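Local coordinates for protein 33 kDa chaperonin (Thermotoga maritima, PDB 1VQ0) that probably works as a redox-regulated molecular chaperone, protecting thermally unfolding and oxidatively damaged proteins from irreversible aggregation, at residues A59-P64 with A87-F93; V116-G121 with L143-I148; S167-L171 with S209-L213; P81-V86 with Y98-V104. Residues are numbered along the deposited sequence.

Contact 1 (A59-P64 with A87-F93); sequences AALVTP and AQSTSEF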
# COMPACT_ATOMS: atom_id res chain seq x y z
N ALA A 59 0.49 7.68 -16.00
CA ALA A 59 1.65 8.26 -15.33
C ALA A 59 1.99 9.74 -15.78
O ALA A 59 2.25 10.62 -14.95
CB ALA A 59 2.85 7.33 -15.46
N ALA A 60 1.97 9.97 -17.09
CA ALA A 60 2.22 11.30 -17.65
C ALA A 60 1.22 12.32 -17.19
O ALA A 60 1.58 13.44 -16.93
CB ALA A 60 2.20 11.26 -19.12
N LEU A 61 -0.05 11.92 -17.14
CA LEU A 61 -1.11 12.86 -16.79
C LEU A 61 -0.99 13.46 -15.40
O LEU A 61 -1.49 14.58 -15.16
CB LEU A 61 -2.49 12.22 -17.00
CG LEU A 61 -2.92 12.10 -18.47
CD1 LEU A 61 -4.14 11.23 -18.58
CD2 LEU A 61 -3.20 13.39 -19.17
N VAL A 62 -0.34 12.74 -14.48
CA VAL A 62 -0.21 13.20 -13.08
C VAL A 62 1.09 13.99 -12.90
O VAL A 62 1.24 14.64 -11.88
CB VAL A 62 -0.29 12.07 -12.00
CG1 VAL A 62 -1.63 11.27 -12.13
CG2 VAL A 62 0.83 11.10 -12.18
N THR A 63 2.00 13.99 -13.89
CA THR A 63 3.30 14.73 -13.71
C THR A 63 3.23 16.17 -13.21
O THR A 63 4.10 16.55 -12.43
CB THR A 63 4.20 14.75 -14.95
OG1 THR A 63 3.45 15.12 -16.11
CG2 THR A 63 4.75 13.31 -15.25
N PRO A 64 2.27 16.98 -13.66
CA PRO A 64 2.24 18.42 -13.22
C PRO A 64 2.02 18.58 -11.75
O PRO A 64 2.22 19.65 -11.22
CB PRO A 64 1.01 18.98 -13.94
CG PRO A 64 0.77 18.01 -15.04
CD PRO A 64 1.17 16.68 -14.59
N ALA A 87 4.36 1.61 -14.89
CA ALA A 87 4.70 2.87 -15.52
C ALA A 87 5.09 3.87 -14.50
O ALA A 87 4.33 4.11 -13.56
CB ALA A 87 3.56 3.37 -16.38
N GLN A 88 6.29 4.45 -14.68
CA GLN A 88 6.81 5.48 -13.80
C GLN A 88 6.91 6.83 -14.51
O GLN A 88 7.34 6.89 -15.63
CB GLN A 88 8.15 5.08 -13.32
CG GLN A 88 8.75 5.99 -12.28
CD GLN A 88 9.99 5.40 -11.72
OE1 GLN A 88 11.08 5.65 -12.21
NE2 GLN A 88 9.85 4.63 -10.66
N SER A 89 6.47 7.89 -13.84
CA SER A 89 6.68 9.28 -14.21
C SER A 89 7.42 10.08 -13.12
O SER A 89 7.51 9.66 -11.97
CB SER A 89 5.36 9.95 -14.49
OG SER A 89 4.58 10.04 -13.32
N THR A 90 7.97 11.23 -13.52
CA THR A 90 8.77 12.05 -12.64
C THR A 90 8.35 13.52 -12.66
O THR A 90 7.64 13.98 -13.56
CB THR A 90 10.25 12.01 -13.04
OG1 THR A 90 10.41 12.68 -14.28
CG2 THR A 90 10.68 10.61 -13.33
N SER A 91 8.86 14.25 -11.67
CA SER A 91 8.61 15.67 -11.61
C SER A 91 9.26 16.43 -12.81
O SER A 91 8.81 17.51 -13.15
CB SER A 91 9.07 16.24 -10.29
OG SER A 91 10.39 15.86 -10.02
N GLU A 92 10.26 15.81 -13.47
CA GLU A 92 10.92 16.38 -14.66
C GLU A 92 10.20 16.01 -15.97
O GLU A 92 10.77 16.10 -17.06
CB GLU A 92 12.40 15.95 -14.78
CG GLU A 92 13.20 15.87 -13.49
CD GLU A 92 13.06 14.49 -12.84
OE1 GLU A 92 13.41 13.47 -13.50
OE2 GLU A 92 12.58 14.43 -11.66
N PHE A 93 8.95 15.55 -15.84
CA PHE A 93 8.07 15.30 -16.97
C PHE A 93 8.60 14.17 -17.87
O PHE A 93 8.34 14.14 -19.09
CB PHE A 93 7.83 16.59 -17.75
CG PHE A 93 7.08 17.64 -16.98
CD1 PHE A 93 5.71 17.54 -16.82
CD2 PHE A 93 7.74 18.70 -16.39
CE1 PHE A 93 5.01 18.49 -16.11
CE2 PHE A 93 7.05 19.69 -15.66
CZ PHE A 93 5.67 19.58 -15.53
O HOH W 1 6.16 18.23 -12.05
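A helix can sit close on a beta-sheet when small side chains line the interface. The meeting of A59-P64, the last part of helix 46-62 and the 3-10 turn T63-P64 that follows, with A87-F93, the end of strand 84-90 and the turn after it, illustrates this. The van der Waals contacts are mostly between small groups. A59 CB lies 4.1 Å from A87 CB, and A59 CB lies 3.8 Å from S89 CB, so the two backbones come within 5.3 Å at the A59 and S89 CA atoms. Further along, T63 CG2 rests 3.5 Å from S89 CB and 3.4 Å from T90 O. The ring of F93, next after the turn's central pair S91 and E92, swings back over T63 and P64, with CD1 3.4 Å from T63 OG1 and CE1 4.4 Å from P64 CG; I239 and Y16 of neighbouring strands also touch this ring.

Polar links are few but specific. S89 OG donates to A59 O at 2.9 Å, making a direct bond from sheet to helix. T63 OG1 instead turns inward, donating to A60 O at 2.6 Å. One water gives hydrogen bonds to T63 O (2.7 Å) and S91 O (3.0 Å), bridging the two backbones. Most of the contact is buried, so these bonds imply that a tight, small-residue interface still satisfies main-chain carbonyls where the helix gives way to the 3-10 turn.

Contact 2 (V116-G121 with L143-I148); sequences VAGAIG and LVSGEI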
# COMPACT_ATOMS: atom_id res chain seq x y z
N VAL A 116 -7.43 -5.12 -23.33
CA VAL A 116 -6.61 -4.68 -22.19
C VAL A 116 -7.04 -5.38 -20.89
O VAL A 116 -6.20 -5.95 -20.19
CB VAL A 116 -6.64 -3.14 -22.09
CG1 VAL A 116 -5.94 -2.64 -20.84
CG2 VAL A 116 -6.02 -2.55 -23.35
N ALA A 117 -8.35 -5.40 -20.61
CA ALA A 117 -8.90 -6.00 -19.40
C ALA A 117 -8.53 -7.50 -19.35
O ALA A 117 -8.10 -8.02 -18.33
CB ALA A 117 -10.43 -5.78 -19.33
N GLY A 118 -8.69 -8.18 -20.47
CA GLY A 118 -8.32 -9.60 -20.58
C GLY A 118 -6.82 -9.77 -20.39
O GLY A 118 -6.36 -10.71 -19.76
N ALA A 119 -6.02 -8.86 -20.95
CA ALA A 119 -4.57 -9.02 -20.81
C ALA A 119 -4.18 -8.97 -19.34
O ALA A 119 -3.30 -9.67 -18.89
CB ALA A 119 -3.85 -7.96 -21.57
N ILE A 120 -4.81 -8.07 -18.58
CA ILE A 120 -4.47 -7.87 -17.15
C ILE A 120 -5.11 -8.91 -16.24
O ILE A 120 -4.51 -9.41 -15.27
CB ILE A 120 -4.84 -6.44 -16.73
CG1 ILE A 120 -3.90 -5.44 -17.43
CG2 ILE A 120 -4.85 -6.30 -15.16
CD1 ILE A 120 -4.36 -4.01 -17.32
N GLY A 121 -6.36 -9.23 -16.53
CA GLY A 121 -7.09 -10.17 -15.69
C GLY A 121 -7.45 -9.59 -14.33
O GLY A 121 -7.52 -8.36 -14.15
N LEU A 143 -8.61 -3.79 -8.61
CA LEU A 143 -8.94 -3.23 -9.92
C LEU A 143 -10.45 -3.13 -9.98
O LEU A 143 -11.14 -3.89 -9.36
CB LEU A 143 -8.42 -4.10 -11.06
CG LEU A 143 -6.94 -4.13 -11.29
CD1 LEU A 143 -6.62 -5.32 -12.31
CD2 LEU A 143 -6.41 -2.77 -11.82
N VAL A 144 -10.92 -2.11 -10.66
CA VAL A 144 -12.29 -1.88 -10.92
C VAL A 144 -12.76 -2.53 -12.24
O VAL A 144 -13.86 -3.04 -12.30
CB VAL A 144 -12.53 -0.33 -11.10
CG1 VAL A 144 -13.88 -0.07 -11.86
CG2 VAL A 144 -12.55 0.32 -9.76
N SER A 145 -11.99 -2.37 -13.31
CA SER A 145 -12.35 -2.89 -14.65
C SER A 145 -11.16 -3.42 -15.42
O SER A 145 -11.35 -4.21 -16.32
CB SER A 145 -12.96 -1.80 -15.53
OG SER A 145 -12.04 -0.78 -15.87
N GLY A 146 -9.95 -2.98 -15.12
CA GLY A 146 -8.77 -3.49 -15.87
C GLY A 146 -8.49 -2.80 -17.20
O GLY A 146 -7.64 -3.25 -17.93
N GLU A 147 -9.21 -1.70 -17.48
CA GLU A 147 -9.01 -0.83 -18.61
C GLU A 147 -7.98 0.25 -18.31
O GLU A 147 -7.68 1.04 -19.19
CB GLU A 147 -10.33 -0.06 -18.92
CG GLU A 147 -11.52 -0.92 -19.28
CD GLU A 147 -11.33 -1.67 -20.57
OE1 GLU A 147 -10.69 -1.12 -21.48
OE2 GLU A 147 -11.81 -2.82 -20.66
N ILE A 148 -7.53 0.35 -17.05
CA ILE A 148 -6.51 1.33 -16.58
C ILE A 148 -7.05 2.73 -16.22
O ILE A 148 -6.86 3.18 -15.10
CB ILE A 148 -5.22 1.36 -17.54
CG1 ILE A 148 -4.67 -0.07 -17.64
CG2 ILE A 148 -4.06 2.26 -16.96
CD1 ILE A 148 -3.54 -0.27 -18.60
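Shape complementarity need not involve large side chains: a short helix, V116-I120, presses against the bend L143-I148 that leads into helix 149-160. The innermost bump is the G146 peptide. Its carbonyl O fits a hollow bordered by V116 CG1, A117 CA and I120 CD1, each 3.4 Å from it. A side chain on G146 would point into the helix, an ideal CB lying 3.4 Å from A117 CA, and at this positive phi it would also jam against S145 O, so glycine permits the 4.3 Å approach of the A117 and G146 CA atoms. I120 CG2 packs 3.5 Å from L143 CD1; I148 reaches V116 (CD1 to CG1, 4.0 Å) and I120 (CG1 to CD1, 4.0 Å). The A117 methyl abuts both S145 O and E147 OE2, CB 3.5 Å from each. E147 forms a salt bridge to R54 of helix 46-62, while D151 binds several amides of the bend. Without hydrogen bonds across the segments, cohesion rests on apolar contacts and the CA-H...O contact from A117 to G146 O.

Contact 3 (S167-L171 with S209-L213); sequences SIGVL and SISKL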
# COMPACT_ATOMS: atom_id res chain seq x y z
N SER A 167 -9.54 9.81 -19.17
CA SER A 167 -9.86 9.20 -20.45
C SER A 167 -8.61 9.03 -21.24
O SER A 167 -7.88 9.99 -21.43
CB SER A 167 -10.84 10.00 -21.23
OG SER A 167 -11.22 9.31 -22.42
N ILE A 168 -8.36 7.79 -21.70
CA ILE A 168 -7.07 7.35 -22.23
C ILE A 168 -7.26 6.44 -23.43
O ILE A 168 -8.13 5.57 -23.41
CB ILE A 168 -6.23 6.58 -21.13
CG1 ILE A 168 -5.88 7.46 -19.92
CG2 ILE A 168 -4.93 6.06 -21.74
CD1 ILE A 168 -5.20 6.71 -18.79
N GLY A 169 -6.44 6.62 -24.47
CA GLY A 169 -6.57 5.86 -25.72
C GLY A 169 -5.23 5.75 -26.42
O GLY A 169 -4.42 6.70 -26.42
N VAL A 170 -4.96 4.58 -26.98
CA VAL A 170 -3.79 4.33 -27.79
C VAL A 170 -4.25 3.65 -29.10
O VAL A 170 -4.86 2.61 -29.05
CB VAL A 170 -2.82 3.38 -27.10
CG1 VAL A 170 -1.78 2.91 -28.09
CG2 VAL A 170 -2.15 4.06 -25.91
N LEU A 171 -3.98 4.28 -30.24
CA LEU A 171 -4.18 3.70 -31.59
C LEU A 171 -2.81 3.42 -32.22
O LEU A 171 -1.97 4.28 -32.41
CB LEU A 171 -4.97 4.65 -32.47
CG LEU A 171 -5.43 4.15 -33.82
CD1 LEU A 171 -6.53 3.08 -33.62
CD2 LEU A 171 -5.94 5.29 -34.73
N SER A 209 -14.44 8.38 -27.49
CA SER A 209 -13.18 7.82 -26.97
C SER A 209 -11.98 8.61 -27.56
O SER A 209 -12.11 9.31 -28.57
CB SER A 209 -13.07 6.32 -27.30
OG SER A 209 -12.72 6.18 -28.66
N ILE A 210 -10.83 8.48 -26.92
CA ILE A 210 -9.66 9.31 -27.26
C ILE A 210 -9.22 9.12 -28.75
O ILE A 210 -8.99 10.12 -29.47
CB ILE A 210 -8.48 9.03 -26.26
CG1 ILE A 210 -8.74 9.59 -24.82
CG2 ILE A 210 -7.13 9.44 -26.84
CD1 ILE A 210 -9.05 11.09 -24.63
N SER A 211 -9.16 7.85 -29.18
CA SER A 211 -8.79 7.43 -30.56
C SER A 211 -9.55 8.16 -31.61
O SER A 211 -8.99 8.57 -32.62
CB SER A 211 -9.02 5.92 -30.76
OG SER A 211 -8.40 5.17 -29.71
N LYS A 212 -10.84 8.33 -31.35
CA LYS A 212 -11.69 9.14 -32.20
C LYS A 212 -11.54 10.67 -31.92
O LYS A 212 -11.27 11.44 -32.85
CB LYS A 212 -13.13 8.65 -32.09
CG LYS A 212 -14.04 9.32 -33.05
CD LYS A 212 -15.49 8.89 -32.85
CE LYS A 212 -16.46 9.75 -33.68
NZ LYS A 212 -17.67 10.06 -32.85
N LEU A 213 -11.69 11.10 -30.66
CA LEU A 213 -11.70 12.52 -30.27
C LEU A 213 -10.40 13.27 -30.69
O LEU A 213 -10.41 14.40 -31.17
CB LEU A 213 -11.93 12.64 -28.75
CG LEU A 213 -11.92 14.02 -28.06
CD1 LEU A 213 -13.00 14.91 -28.68
CD2 LEU A 213 -12.09 13.94 -26.57
O HOH W 2 -11.17 7.05 -24.21
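I210, at the start of the short helix 210-213, lays its side chain across the backbone of the strand segment S167-L171: CG1 lies 3.5 Å from S167 OG and 3.6 Å from I168 N, and CB lies 3.6 Å from G169 N. The general principle is that a glycine in a strand opens a site where a helix can approach the main chain itself. At G169 a side chain would face the helix, and an ideal CB would clash with I210 CB at 2.7 Å; without one, the G169 and I210 CA atoms come to 4.9 Å. S211 covers the next part of the strand more loosely, its OG 4.4 Å from both G169 CA and L171 CB.

No direct hydrogen bond joins the segments, but a water mediates. It accepts from I210 N at 3.1 Å, pairs with S167 OG at 2.9 Å, and donates weakly to I168 O at 3.5 Å, so it serves the first amide of the helix. On the other face of the strand, I168 and V170 pack on helix 46-62. Strand 164-173 is the outermost one within this chain's large mixed sheet, bonded to strand 176-187, and the arrangement is that of a sheet with helices packed on both faces at its edge.

Contact 4 (P81-V86 with Y98-V104); sequences PIRRVV and YVANPKV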
# COMPACT_ATOMS: atom_id res chain seq x y z
N PRO A 81 -2.58 -12.81 -19.05
CA PRO A 81 -1.34 -13.28 -19.68
C PRO A 81 -0.25 -12.21 -19.80
O PRO A 81 0.91 -12.58 -20.02
CB PRO A 81 -1.81 -13.84 -21.04
CG PRO A 81 -3.06 -13.06 -21.39
CD PRO A 81 -3.70 -12.81 -20.02
N ILE A 82 -0.61 -10.91 -19.69
CA ILE A 82 0.42 -9.87 -19.54
C ILE A 82 1.14 -9.80 -18.16
O ILE A 82 2.28 -9.37 -18.10
CB ILE A 82 -0.05 -8.47 -19.99
CG1 ILE A 82 1.14 -7.69 -20.61
CG2 ILE A 82 -0.72 -7.72 -18.84
CD1 ILE A 82 0.77 -6.36 -21.39
N ARG A 83 0.42 -10.19 -17.10
CA ARG A 83 0.91 -10.43 -15.74
C ARG A 83 1.16 -9.18 -14.91
O ARG A 83 0.69 -9.06 -13.77
CB ARG A 83 2.15 -11.33 -15.72
CG ARG A 83 1.99 -12.65 -16.45
CD ARG A 83 2.96 -13.81 -16.04
NE ARG A 83 4.39 -13.46 -15.92
CZ ARG A 83 5.27 -13.36 -16.93
NH1 ARG A 83 4.91 -13.52 -18.22
NH2 ARG A 83 6.54 -13.05 -16.65
N ARG A 84 1.91 -8.25 -15.49
CA ARG A 84 2.30 -7.03 -14.80
C ARG A 84 2.55 -5.87 -15.77
O ARG A 84 3.11 -6.06 -16.84
CB ARG A 84 3.60 -7.24 -13.98
CG ARG A 84 3.61 -6.33 -12.75
CD ARG A 84 4.61 -6.70 -11.78
NE ARG A 84 4.56 -5.95 -10.52
CZ ARG A 84 5.32 -6.27 -9.46
NH1 ARG A 84 6.16 -7.29 -9.50
NH2 ARG A 84 5.28 -5.59 -8.34
N VAL A 85 2.07 -4.70 -15.36
CA VAL A 85 2.22 -3.45 -16.08
C VAL A 85 2.69 -2.37 -15.12
O VAL A 85 1.99 -2.07 -14.13
CB VAL A 85 0.88 -3.00 -16.69
CG1 VAL A 85 1.08 -1.84 -17.60
CG2 VAL A 85 0.23 -4.11 -17.44
N VAL A 86 3.84 -1.77 -15.44
CA VAL A 86 4.51 -0.80 -14.57
C VAL A 86 4.85 0.48 -15.36
O VAL A 86 5.48 0.44 -16.43
CB VAL A 86 5.83 -1.40 -13.98
CG1 VAL A 86 6.50 -0.43 -13.06
CG2 VAL A 86 5.55 -2.63 -13.20
N TYR A 98 7.37 -0.78 -18.45
CA TYR A 98 7.60 -2.14 -18.95
C TYR A 98 6.40 -3.04 -18.59
O TYR A 98 5.57 -2.69 -17.72
CB TYR A 98 8.89 -2.73 -18.40
CG TYR A 98 8.93 -2.99 -16.88
CD1 TYR A 98 9.36 -2.03 -15.99
CD2 TYR A 98 8.57 -4.25 -16.35
CE1 TYR A 98 9.39 -2.28 -14.59
CE2 TYR A 98 8.59 -4.51 -14.96
CZ TYR A 98 8.99 -3.50 -14.09
OH TYR A 98 9.08 -3.72 -12.72
N VAL A 99 6.30 -4.18 -19.28
CA VAL A 99 5.29 -5.19 -18.98
C VAL A 99 6.02 -6.48 -18.79
O VAL A 99 7.13 -6.64 -19.31
CB VAL A 99 4.24 -5.37 -20.06
CG1 VAL A 99 3.46 -4.12 -20.29
CG2 VAL A 99 4.85 -5.85 -21.39
N ALA A 100 5.42 -7.41 -18.04
CA ALA A 100 6.08 -8.69 -17.78
C ALA A 100 6.15 -9.55 -19.05
O ALA A 100 7.16 -10.23 -19.27
CB ALA A 100 5.39 -9.43 -16.65
N ASN A 101 5.13 -9.42 -19.91
CA ASN A 101 5.01 -10.20 -21.13
C ASN A 101 4.84 -9.33 -22.37
O ASN A 101 3.73 -9.12 -22.81
CB ASN A 101 3.89 -11.26 -21.03
CG ASN A 101 3.74 -12.12 -22.34
OD1 ASN A 101 4.62 -12.13 -23.21
ND2 ASN A 101 2.60 -12.83 -22.46
N PRO A 102 5.95 -8.82 -22.91
CA PRO A 102 5.92 -7.92 -24.05
C PRO A 102 5.32 -8.47 -25.34
O PRO A 102 4.97 -7.70 -26.21
CB PRO A 102 7.43 -7.56 -24.29
CG PRO A 102 8.24 -8.45 -23.47
CD PRO A 102 7.32 -9.09 -22.44
N LYS A 103 5.26 -9.80 -25.48
CA LYS A 103 4.77 -10.46 -26.71
C LYS A 103 3.31 -10.94 -26.59
O LYS A 103 2.82 -11.65 -27.45
CB LYS A 103 5.67 -11.67 -27.03
CG LYS A 103 7.01 -11.37 -27.64
CD LYS A 103 7.40 -9.89 -27.74
CE LYS A 103 8.77 -9.67 -28.47
NZ LYS A 103 8.59 -9.43 -29.91
N VAL A 104 2.63 -10.57 -25.52
CA VAL A 104 1.28 -11.04 -25.28
C VAL A 104 0.35 -10.72 -26.47
O VAL A 104 0.39 -9.61 -27.04
CB VAL A 104 0.69 -10.40 -23.98
CG1 VAL A 104 0.50 -8.91 -24.15
CG2 VAL A 104 -0.63 -11.08 -23.61
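Four apolar side chains form the centre of this contact: I82 CD1 touches V99 CG1 at 3.7 Å and V104 CG1 at 3.8 Å, while V85 CG1 lies 4.3 Å from V99 CG1. They belong to the open end of a beta hairpin, strands 84-90 and 94-99, with the chain entering and leaving it; helix 46-62 covers I82, V85 and V99 through V51, A55 and L52. The opposite face of the sheet carries V86 and Y98. Here V86 CB sits over the tyrosine ring, 4.0 Å from its centroid, in a CH-pi contact. The ring also meets W277 edge-to-face and its hydroxyl binds K276, placing this face beside the zinc-binding region.

Between the faces runs the antiparallel backbone. V86 and Y98 are a hydrogen-bonded pair, N to O at 3.0 Å in both directions, whereas V85 and V99 are a non-hydrogen-bonded pair, with CA atoms 4.6 Å apart. A100 N to R84 O, at 2.9 Å, continues the pattern one residue past the end of strand 94-99. Toward the solvent the edge turns polar. The R83 guanidinium places one face over A100 CB, and the R84 side chain leads away to a salt bridge with D75. Past the strands, N101 N makes only a weak bond to I82 O at 3.4 Å, and its side chain adds a better one: N101 ND2 donates to P81 O at 3.0 Å.

Contact 1 is the most deeply buried, its centre about 8 Å from that of the chain, while contacts 2, 3 and 4 lie about 13 to 16 Å out and are partly buried. Contacts 1 and 4 share strand 84-90, one at each end: the first joins it to a helix by small residues and a single direct hydrogen bond, the second to its hairpin partner by repeated main-chain bonds. Contacts 2 and 3 lack direct hydrogen bonds, and each uses a glycine for close approach, though contact 3 adds a bridging water. Contacts 2 and 4 touch at A119 O and I82 N, 3.1 Å apart. Helix 46-62 supplies one side of contact 1 and touches the others.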